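Local coordinates for probable outer membrane protein (Pseudomonas aeruginosa, PDB 3DWO) that probably transports long-chain fatty acids or other hydrophobic compounds across the outer membrane, as a beta-barrel channel of the OmpP1/FadL family, at residues V49-D55 / K431-L437; V205-S211 / R237-H243. All blocks are in the same frame, centred on the assembly; numbering follows the deposited sequence.

Interaction 1. Residues V49-D55 / K431-L437; sequences VNYADID and KGQVFSL. With C8E ((hydroxyethyloxy)tri(ethyloxy)octane), chain E.
Q433 lays its side chain alongside that of D53, CG of Q433 standing 3.7 Å from CB of D53, both pointing the same way from neighbouring strands of the FadL-family beta barrel. Strands 44-63 and 423-441, the first and last of the barrel, run antiparallel here and close its wall. Amide and carboxylate are nearly coplanar, 29° apart, and NE2 of Q433 donates to OD2 of D53 at 2.7 Å; OD2 accepts with its anti lone pair, the one away from OD1, and lies almost in the plane of the Q433 amide. With CG of Q433 set between its backbone N and carbonyl carbon (chi1 75°), the chain, extended beyond CG, runs beside D53 and brings the amide level with the carboxylate, while OE1 is held by the hydroxyl of Y401. At the next hydrogen-bonded pair, K431 bends back to form a salt bridge from NZ to OD2 of D55, 3.2 Å long.

Backbone hydrogen bonds join the hydrogen-bonded pairs V49-L437, Y51-F435, D53-Q433 and D55-K431 in both directions, giving an uninterrupted ladder. F435 turns a ring edge to its partner strand, its CD1 lying 3.6 Å from O of Y51 in the ring plane. The two rings meet more loosely, CD1 of Y51 to CD1 of F435 being 4.5 Å, and W96 stands edge-to-face to Y51.

The other face carries N50, A52, I54, V434 and S436 and looks into the barrel, where W13 of the N-terminal helix 10-14 touches N50, V434 and S436. A detergent molecule runs past A52 and I54. G432, without a side chain, leaves room for I54, whose CD1 is 3.8 Å from CA of G432. That same CD1 approaches ether O15 of the detergent to 3.6 Å, and CB of A52 meets detergent C8 at 3.4 Å.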
loop_
_atom_site.group_PDB
_atom_site.type_symbol
_atom_site.label_atom_id
_atom_site.label_comp_id
_atom_site.label_asym_id
_atom_site.label_seq_id
_atom_site.Cartn_x
_atom_site.Cartn_y
_atom_site.Cartn_z
ATOM N N VAL A 49 17.817 0.238 1.891
ATOM C CA VAL A 49 17.082 0.456 3.119
ATOM C C VAL A 49 16.481 1.858 3.075
ATOM O O VAL A 49 17.201 2.857 3.014
ATOM C CB VAL A 49 17.987 0.309 4.347
ATOM C CG1 VAL A 49 19.217 1.180 4.196
ATOM C CG2 VAL A 49 17.220 0.685 5.592
ATOM N N ASN A 50 15.153 1.921 3.084
ATOM C CA ASN A 50 14.445 3.196 3.037
ATOM C C ASN A 50 13.744 3.458 4.348
ATOM O O ASN A 50 13.400 2.533 5.084
ATOM C CB ASN A 50 13.347 3.188 1.968
ATOM C CG ASN A 50 13.828 2.713 0.628
ATOM O OD1 ASN A 50 14.606 3.388 -0.038
ATOM N ND2 ASN A 50 13.356 1.541 0.214
ATOM N N TYR A 51 13.524 4.733 4.629
ATOM C CA TYR A 51 12.778 5.116 5.807
ATOM C C TYR A 51 11.718 6.069 5.290
ATOM O O TYR A 51 12.033 7.134 4.751
ATOM C CB TYR A 51 13.648 5.811 6.848
ATOM C CG TYR A 51 12.865 6.120 8.097
ATOM C CD1 TYR A 51 12.257 7.363 8.278
ATOM C CD2 TYR A 51 12.678 5.146 9.075
ATOM C CE1 TYR A 51 11.482 7.626 9.406
ATOM C CE2 TYR A 51 11.904 5.396 10.206
ATOM C CZ TYR A 51 11.310 6.636 10.367
ATOM O OH TYR A 51 10.549 6.884 11.491
ATOM N N ALA A 52 10.464 5.665 5.430
ATOM C CA ALA A 52 9.354 6.472 4.963
ATOM C C ALA A 52 8.679 7.169 6.122
ATOM O O ALA A 52 8.279 6.537 7.101
ATOM C CB ALA A 52 8.360 5.609 4.222
ATOM N N ASP A 53 8.572 8.485 5.999
ATOM C CA ASP A 53 7.949 9.316 7.006
ATOM C C ASP A 53 6.663 9.847 6.398
ATOM O O ASP A 53 6.691 10.663 5.477
ATOM C CB ASP A 53 8.887 10.462 7.385
ATOM C CG ASP A 53 8.250 11.433 8.343
ATOM O OD1 ASP A 53 7.570 10.973 9.284
ATOM O OD2 ASP A 53 8.432 12.655 8.158
ATOM N N ILE A 54 5.537 9.367 6.919
ATOM C CA ILE A 54 4.226 9.749 6.418
ATOM C C ILE A 54 3.403 10.493 7.462
ATOM O O ILE A 54 3.238 10.032 8.591
ATOM C CB ILE A 54 3.434 8.503 5.954
ATOM C CG1 ILE A 54 4.301 7.654 5.015
ATOM C CG2 ILE A 54 2.153 8.927 5.262
ATOM C CD1 ILE A 54 4.828 8.392 3.792
ATOM N N ASP A 55 2.880 11.646 7.061
ATOM C CA ASP A 55 2.082 12.491 7.934
ATOM C C ASP A 55 0.629 12.423 7.484
ATOM O O ASP A 55 0.335 12.648 6.311
ATOM C CB ASP A 55 2.573 13.930 7.827
ATOM C CG ASP A 55 2.126 14.783 8.985
ATOM O OD1 ASP A 55 2.757 14.694 10.060
ATOM O OD2 ASP A 55 1.144 15.537 8.826
ATOM N N LYS A 431 1.220 14.047 3.897
ATOM C CA LYS A 431 2.528 14.458 3.419
ATOM C C LYS A 431 3.437 13.253 3.550
ATOM O O LYS A 431 3.288 12.455 4.475
ATOM C CB LYS A 431 3.065 15.611 4.269
ATOM C CG LYS A 431 2.402 16.942 3.976
ATOM C CD LYS A 431 2.223 17.812 5.220
ATOM C CE LYS A 431 3.474 17.867 6.091
ATOM N NZ LYS A 431 3.515 16.738 7.062
ATOM N N GLY A 432 4.371 13.112 2.621
ATOM C CA GLY A 432 5.271 11.986 2.690
ATOM C C GLY A 432 6.677 12.327 2.255
ATOM O O GLY A 432 6.893 13.200 1.413
ATOM N N GLN A 433 7.646 11.648 2.853
ATOM C CA GLN A 433 9.027 11.856 2.477
ATOM C C GLN A 433 9.770 10.561 2.735
ATOM O O GLN A 433 9.460 9.838 3.688
ATOM C CB GLN A 433 9.631 13.030 3.251
ATOM C CG GLN A 433 9.970 12.787 4.695
ATOM C CD GLN A 433 10.391 14.074 5.380
ATOM O OE1 GLN A 433 11.039 14.931 4.768
ATOM N NE2 GLN A 433 10.034 14.218 6.653
ATOM N N VAL A 434 10.724 10.255 1.862
ATOM C CA VAL A 434 11.501 9.030 1.968
ATOM C C VAL A 434 13.001 9.302 1.889
ATOM O O VAL A 434 13.462 10.114 1.085
ATOM C CB VAL A 434 11.116 8.036 0.838
ATOM C CG1 VAL A 434 11.866 6.715 1.017
ATOM C CG2 VAL A 434 9.604 7.799 0.831
ATOM N N PHE A 435 13.754 8.629 2.751
ATOM C CA PHE A 435 15.204 8.738 2.772
ATOM C C PHE A 435 15.650 7.348 2.344
ATOM O O PHE A 435 15.195 6.352 2.903
ATOM C CB PHE A 435 15.701 9.054 4.180
ATOM C CG PHE A 435 15.097 10.298 4.763
ATOM C CD1 PHE A 435 13.793 10.290 5.252
ATOM C CD2 PHE A 435 15.813 11.490 4.780
ATOM C CE1 PHE A 435 13.210 11.449 5.746
ATOM C CE2 PHE A 435 15.240 12.658 5.272
ATOM C CZ PHE A 435 13.933 12.640 5.757
ATOM N N SER A 436 16.525 7.278 1.348
ATOM C CA SER A 436 16.976 5.993 0.827
ATOM C C SER A 436 18.496 5.871 0.790
ATOM O O SER A 436 19.203 6.843 0.523
ATOM C CB SER A 436 16.398 5.804 -0.580
ATOM O OG SER A 436 16.545 4.471 -1.034
ATOM N N LEU A 437 18.992 4.667 1.051
ATOM C CA LEU A 437 20.426 4.408 1.055
ATOM C C LEU A 437 20.668 2.962 0.624
ATOM O O LEU A 437 20.003 2.053 1.113
ATOM C CB LEU A 437 20.981 4.631 2.461
ATOM C CG LEU A 437 22.432 5.094 2.594
ATOM C CD1 LEU A 437 22.570 6.526 2.075
ATOM C CD2 LEU A 437 22.845 5.029 4.059
HETATM C C1 C8E E . 4.709 -1.169 7.852
HETATM C C2 C8E E . 3.965 -0.128 7.158
HETATM C C3 C8E E . 4.066 -0.182 5.703
HETATM C C4 C8E E . 5.090 0.766 5.300
HETATM C C5 C8E E . 4.594 1.536 4.140
HETATM C C6 C8E E . 5.706 2.141 3.441
HETATM C C7 C8E E . 4.987 3.021 2.543
HETATM C C8 C8E E . 5.675 4.319 2.533
HETATM O O9 C8E E . 5.606 5.313 1.535
HETATM C C10 C8E E . 6.025 5.018 0.218
HETATM C C11 C8E E . 5.799 6.290 -0.540
HETATM O O12 C8E E . 4.423 6.710 -0.446
HETATM C C13 C8E E . 4.165 8.086 -0.843
HETATM C C14 C8E E . 3.047 9.015 -0.272
HETATM O O15 C8E E . 2.676 9.340 1.098
HETATM C C16 C8E E . 1.687 8.417 1.598
HETATM C C17 C8E E . 0.231 8.844 1.350
HETATM O O18 C8E E . -0.638 9.321 2.396
HETATM C C19 C8E E . -1.385 8.244 3.030
HETATM C C20 C8E E . -2.945 8.089 2.926
HETATM O O21 C8E E . -3.476 7.077 2.066
#

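Interaction 2. Residues V205-S211 / R237-H243; sequences VKVDNTS and RNKLKGH. With C8E ((hydroxyethyloxy)tri(ethyloxy)octane), chain M; C8E ((hydroxyethyloxy)tri(ethyloxy)octane), chain D.
V207 crosses L240 at about a right angle, and its CG2 is pressed to 3.3 Å from CB of L240, closer than two carbons normally pack. That methyl sits between the backbone N and carbonyl carbon of V207, which turns it toward the leucine, while CG1 covers the backbone of G242, 3.6 Å from its N. A detergent molecule inside the barrel lies against this apolar patch and extends it past V205. G242 has no side chain, which lets its CA come within 3.3 Å of O of K206; a CB would point straight at that oxygen.

The opposite face, bearing K206, D208, K241 and H243, is looser and wetter. A water there donates to OD2 of D208 and to O of K241, spanning the two strands. K241 bends at its end, and NZ donates to O of K239 at 2.8 Å.

Regular pairing covers K206-H243 and D208-K241, each bonded in both directions. Beyond it, side chains do the joining. N209, with CG anti to N (chi1 -175°), reaches toward the other strand and ND2 donates to OD1 of N238 at 2.6 Å. The bond is nearly straight (171°) and lies in both the carbonyl plane of N238 and the amide plane of N209. S211 follows, OG donating to O of R237 at 2.9 Å. N238 is tied on its far side to L282 and D283, and R237 forms a salt bridge with D283. Strands 201-220 and 226-248 thus form an antiparallel beta hairpin in the wall of a FadL-type barrel, its second strand interrupted so that bonds from N209 and S211 take over where the backbone ladder ends.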
loop_
_atom_site.group_PDB
_atom_site.type_symbol
_atom_site.label_atom_id
_atom_site.label_comp_id
_atom_site.label_asym_id
_atom_site.label_seq_id
_atom_site.Cartn_x
_atom_site.Cartn_y
_atom_site.Cartn_z
ATOM N N VAL A 205 -9.522 -7.013 13.698
ATOM C CA VAL A 205 -9.333 -8.087 12.731
ATOM C C VAL A 205 -7.849 -8.237 12.418
ATOM O O VAL A 205 -7.186 -7.276 12.020
ATOM C CB VAL A 205 -10.104 -7.796 11.412
ATOM C CG1 VAL A 205 -10.071 -9.019 10.503
ATOM C CG2 VAL A 205 -11.537 -7.397 11.726
ATOM N N LYS A 206 -7.333 -9.447 12.603
ATOM C CA LYS A 206 -5.924 -9.740 12.353
ATOM C C LYS A 206 -5.858 -10.939 11.416
ATOM O O LYS A 206 -6.278 -12.039 11.772
ATOM C CB LYS A 206 -5.212 -10.056 13.671
ATOM C CG LYS A 206 -3.782 -10.520 13.498
ATOM C CD LYS A 206 -2.821 -9.354 13.417
ATOM C CE LYS A 206 -2.490 -8.833 14.811
ATOM N NZ LYS A 206 -1.741 -9.848 15.620
ATOM N N VAL A 207 -5.325 -10.725 10.219
ATOM C CA VAL A 207 -5.248 -11.785 9.227
ATOM C C VAL A 207 -3.911 -11.790 8.506
ATOM O O VAL A 207 -3.207 -10.780 8.477
ATOM C CB VAL A 207 -6.391 -11.636 8.197
ATOM C CG1 VAL A 207 -7.743 -11.869 8.888
ATOM C CG2 VAL A 207 -6.367 -10.227 7.583
ATOM N N ASP A 208 -3.575 -12.934 7.916
ATOM C CA ASP A 208 -2.309 -13.109 7.212
ATOM C C ASP A 208 -2.487 -14.135 6.096
ATOM O O ASP A 208 -3.433 -14.921 6.113
ATOM C CB ASP A 208 -1.243 -13.637 8.179
ATOM C CG ASP A 208 -1.074 -12.755 9.407
ATOM O OD1 ASP A 208 -0.323 -11.760 9.326
ATOM O OD2 ASP A 208 -1.695 -13.052 10.456
ATOM N N ASN A 209 -1.565 -14.128 5.138
ATOM C CA ASN A 209 -1.608 -15.083 4.039
ATOM C C ASN A 209 -0.327 -15.106 3.217
ATOM O O ASN A 209 0.345 -14.087 3.049
ATOM C CB ASN A 209 -2.779 -14.799 3.091
ATOM C CG ASN A 209 -2.918 -15.867 2.012
ATOM O OD1 ASN A 209 -3.112 -17.039 2.320
ATOM N ND2 ASN A 209 -2.807 -15.467 0.746
ATOM N N THR A 210 -0.010 -16.285 2.702
ATOM C CA THR A 210 1.161 -16.483 1.861
ATOM C C THR A 210 0.661 -17.146 0.582
ATOM O O THR A 210 -0.022 -18.171 0.640
ATOM C CB THR A 210 2.194 -17.406 2.541
ATOM O OG1 THR A 210 2.635 -16.805 3.765
ATOM C CG2 THR A 210 3.401 -17.623 1.631
ATOM N N SER A 211 0.975 -16.549 -0.563
ATOM C CA SER A 211 0.555 -17.101 -1.847
ATOM C C SER A 211 1.525 -16.673 -2.945
ATOM O O SER A 211 2.256 -15.697 -2.791
ATOM C CB SER A 211 -0.869 -16.645 -2.188
ATOM O OG SER A 211 -0.927 -15.247 -2.391
ATOM N N ARG A 237 -3.820 -13.471 -6.177
ATOM C CA ARG A 237 -4.955 -13.895 -5.369
ATOM C C ARG A 237 -4.432 -13.967 -3.943
ATOM O O ARG A 237 -3.420 -14.617 -3.671
ATOM C CB ARG A 237 -5.455 -15.259 -5.835
ATOM C CG ARG A 237 -5.981 -15.250 -7.258
ATOM C CD ARG A 237 -7.480 -15.493 -7.300
ATOM N NE ARG A 237 -8.261 -14.310 -6.956
ATOM C CZ ARG A 237 -9.527 -14.349 -6.549
ATOM N NH1 ARG A 237 -10.152 -15.516 -6.430
ATOM N NH2 ARG A 237 -10.173 -13.221 -6.270
ATOM N N ASN A 238 -5.137 -13.313 -3.030
ATOM C CA ASN A 238 -4.663 -13.229 -1.662
ATOM C C ASN A 238 -5.805 -13.185 -0.637
ATOM O O ASN A 238 -6.314 -12.116 -0.296
ATOM C CB ASN A 238 -3.780 -11.973 -1.591
ATOM C CG ASN A 238 -2.975 -11.872 -0.318
ATOM O OD1 ASN A 238 -2.608 -12.875 0.298
ATOM N ND2 ASN A 238 -2.670 -10.642 0.072
ATOM N N LYS A 239 -6.203 -14.362 -0.160
ATOM C CA LYS A 239 -7.266 -14.471 0.829
ATOM C C LYS A 239 -6.637 -14.508 2.214
ATOM O O LYS A 239 -6.044 -15.513 2.609
ATOM C CB LYS A 239 -8.078 -15.743 0.595
ATOM C CG LYS A 239 -9.182 -15.988 1.612
ATOM C CD LYS A 239 -10.009 -17.201 1.198
ATOM C CE LYS A 239 -11.109 -17.516 2.194
ATOM N NZ LYS A 239 -11.901 -18.702 1.745
ATOM N N LEU A 240 -6.759 -13.403 2.943
ATOM C CA LEU A 240 -6.198 -13.299 4.282
ATOM C C LEU A 240 -7.041 -14.097 5.272
ATOM O O LEU A 240 -8.275 -14.086 5.215
ATOM C CB LEU A 240 -6.131 -11.825 4.705
ATOM C CG LEU A 240 -5.013 -10.942 4.129
ATOM C CD1 LEU A 240 -4.746 -11.262 2.674
ATOM C CD2 LEU A 240 -5.406 -9.479 4.294
ATOM N N LYS A 241 -6.364 -14.795 6.176
ATOM C CA LYS A 241 -7.043 -15.607 7.168
ATOM C C LYS A 241 -6.490 -15.316 8.549
ATOM O O LYS A 241 -5.300 -15.045 8.707
ATOM C CB LYS A 241 -6.869 -17.090 6.833
ATOM C CG LYS A 241 -7.325 -17.441 5.421
ATOM C CD LYS A 241 -7.058 -18.894 5.096
ATOM C CE LYS A 241 -6.997 -19.103 3.592
ATOM N NZ LYS A 241 -5.904 -18.298 2.955
ATOM N N GLY A 242 -7.368 -15.388 9.541
ATOM C CA GLY A 242 -6.980 -15.115 10.911
ATOM C C GLY A 242 -8.182 -15.131 11.847
ATOM O O GLY A 242 -8.962 -16.086 11.845
ATOM N N HIS A 243 -8.343 -14.068 12.631
ATOM C CA HIS A 243 -9.436 -13.980 13.599
ATOM C C HIS A 243 -9.905 -12.547 13.782
ATOM O O HIS A 243 -9.270 -11.607 13.310
ATOM C CB HIS A 243 -8.962 -14.479 14.973
ATOM C CG HIS A 243 -8.249 -15.793 14.930
ATOM N ND1 HIS A 243 -8.903 -17.001 15.046
ATOM C CD2 HIS A 243 -6.943 -16.091 14.725
ATOM C CE1 HIS A 243 -8.031 -17.986 14.911
ATOM N NE2 HIS A 243 -6.836 -17.460 14.714
HETATM C C1 C8E M . -2.414 -20.726 -2.391
HETATM C C2 C8E M . -1.213 -20.226 -1.736
HETATM C C3 C8E M . -0.309 -21.240 -1.236
HETATM C C4 C8E M . 0.978 -20.600 -1.026
HETATM C C5 C8E M . 2.041 -21.638 -1.092
HETATM C C6 C8E M . 2.982 -21.301 -2.136
HETATM C C7 C8E M . 2.774 -22.413 -3.041
HETATM C C8 C8E M . 4.043 -22.647 -3.764
HETATM O O9 C8E M . 4.465 -22.061 -4.985
HETATM C C10 C8E M . 3.681 -22.275 -6.156
HETATM C C11 C8E M . 4.386 -21.521 -7.243
HETATM O O12 C8E M . 5.519 -22.259 -7.747
HETATM C C1 C8E D . -9.939 4.061 0.825
HETATM C C2 C8E D . -9.819 3.110 1.924
HETATM C C3 C8E D . -9.558 1.731 1.533
HETATM C C4 C8E D . -9.375 0.969 2.756
HETATM C C5 C8E D . -8.633 -0.277 2.438
HETATM C C6 C8E D . -8.034 -0.825 3.641
HETATM C C7 C8E D . -7.869 -2.209 3.231
HETATM C C8 C8E D . -6.577 -2.719 3.748
HETATM O O9 C8E D . -6.361 -3.926 4.466
HETATM C C10 C8E D . -7.021 -4.112 5.703
HETATM C C11 C8E D . -6.596 -5.462 6.190
HETATM O O12 C8E D . -7.570 -6.459 5.835
HETATM C C13 C8E D . -8.296 -7.065 6.948
HETATM C C14 C8E D . -9.569 -6.487 7.643
HETATM O O15 C8E D . -10.865 -7.087 7.949
HETATM C C16 C8E D . -11.817 -6.896 6.883
HETATM C C17 C8E D . -12.669 -5.618 7.000
HETATM O O18 C8E D . -12.798 -4.859 8.221
HETATM C C19 C8E D . -13.913 -5.285 9.050
HETATM C C20 C8E D . -15.058 -4.312 9.518
HETATM O O21 C8E D . -14.945 -3.664 10.795
HETATM O O HOH W 1 -3.497 -14.659 11.268
HETATM O O HOH W 2 -4.692 -17.071 -1.353
#

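Both contacts join neighbouring antiparallel strands of the same barrel wall but lie on opposite sides of the chain's centre, about 27 Å apart between centres and about 20 Å between nearest atoms, without touching. Interaction 1 brings together strands from the two ends of the chain and closes the barrel; interaction 2 is a local hairpin within the sequence that this closure encircles. The segments are almost exactly antiparallel in the first (172°) and strongly splayed in the second (136°), where the 226-248 strand is interrupted. Each has an inward face against its own detergent molecule, consistent with an interior suited to hydrophobic compounds.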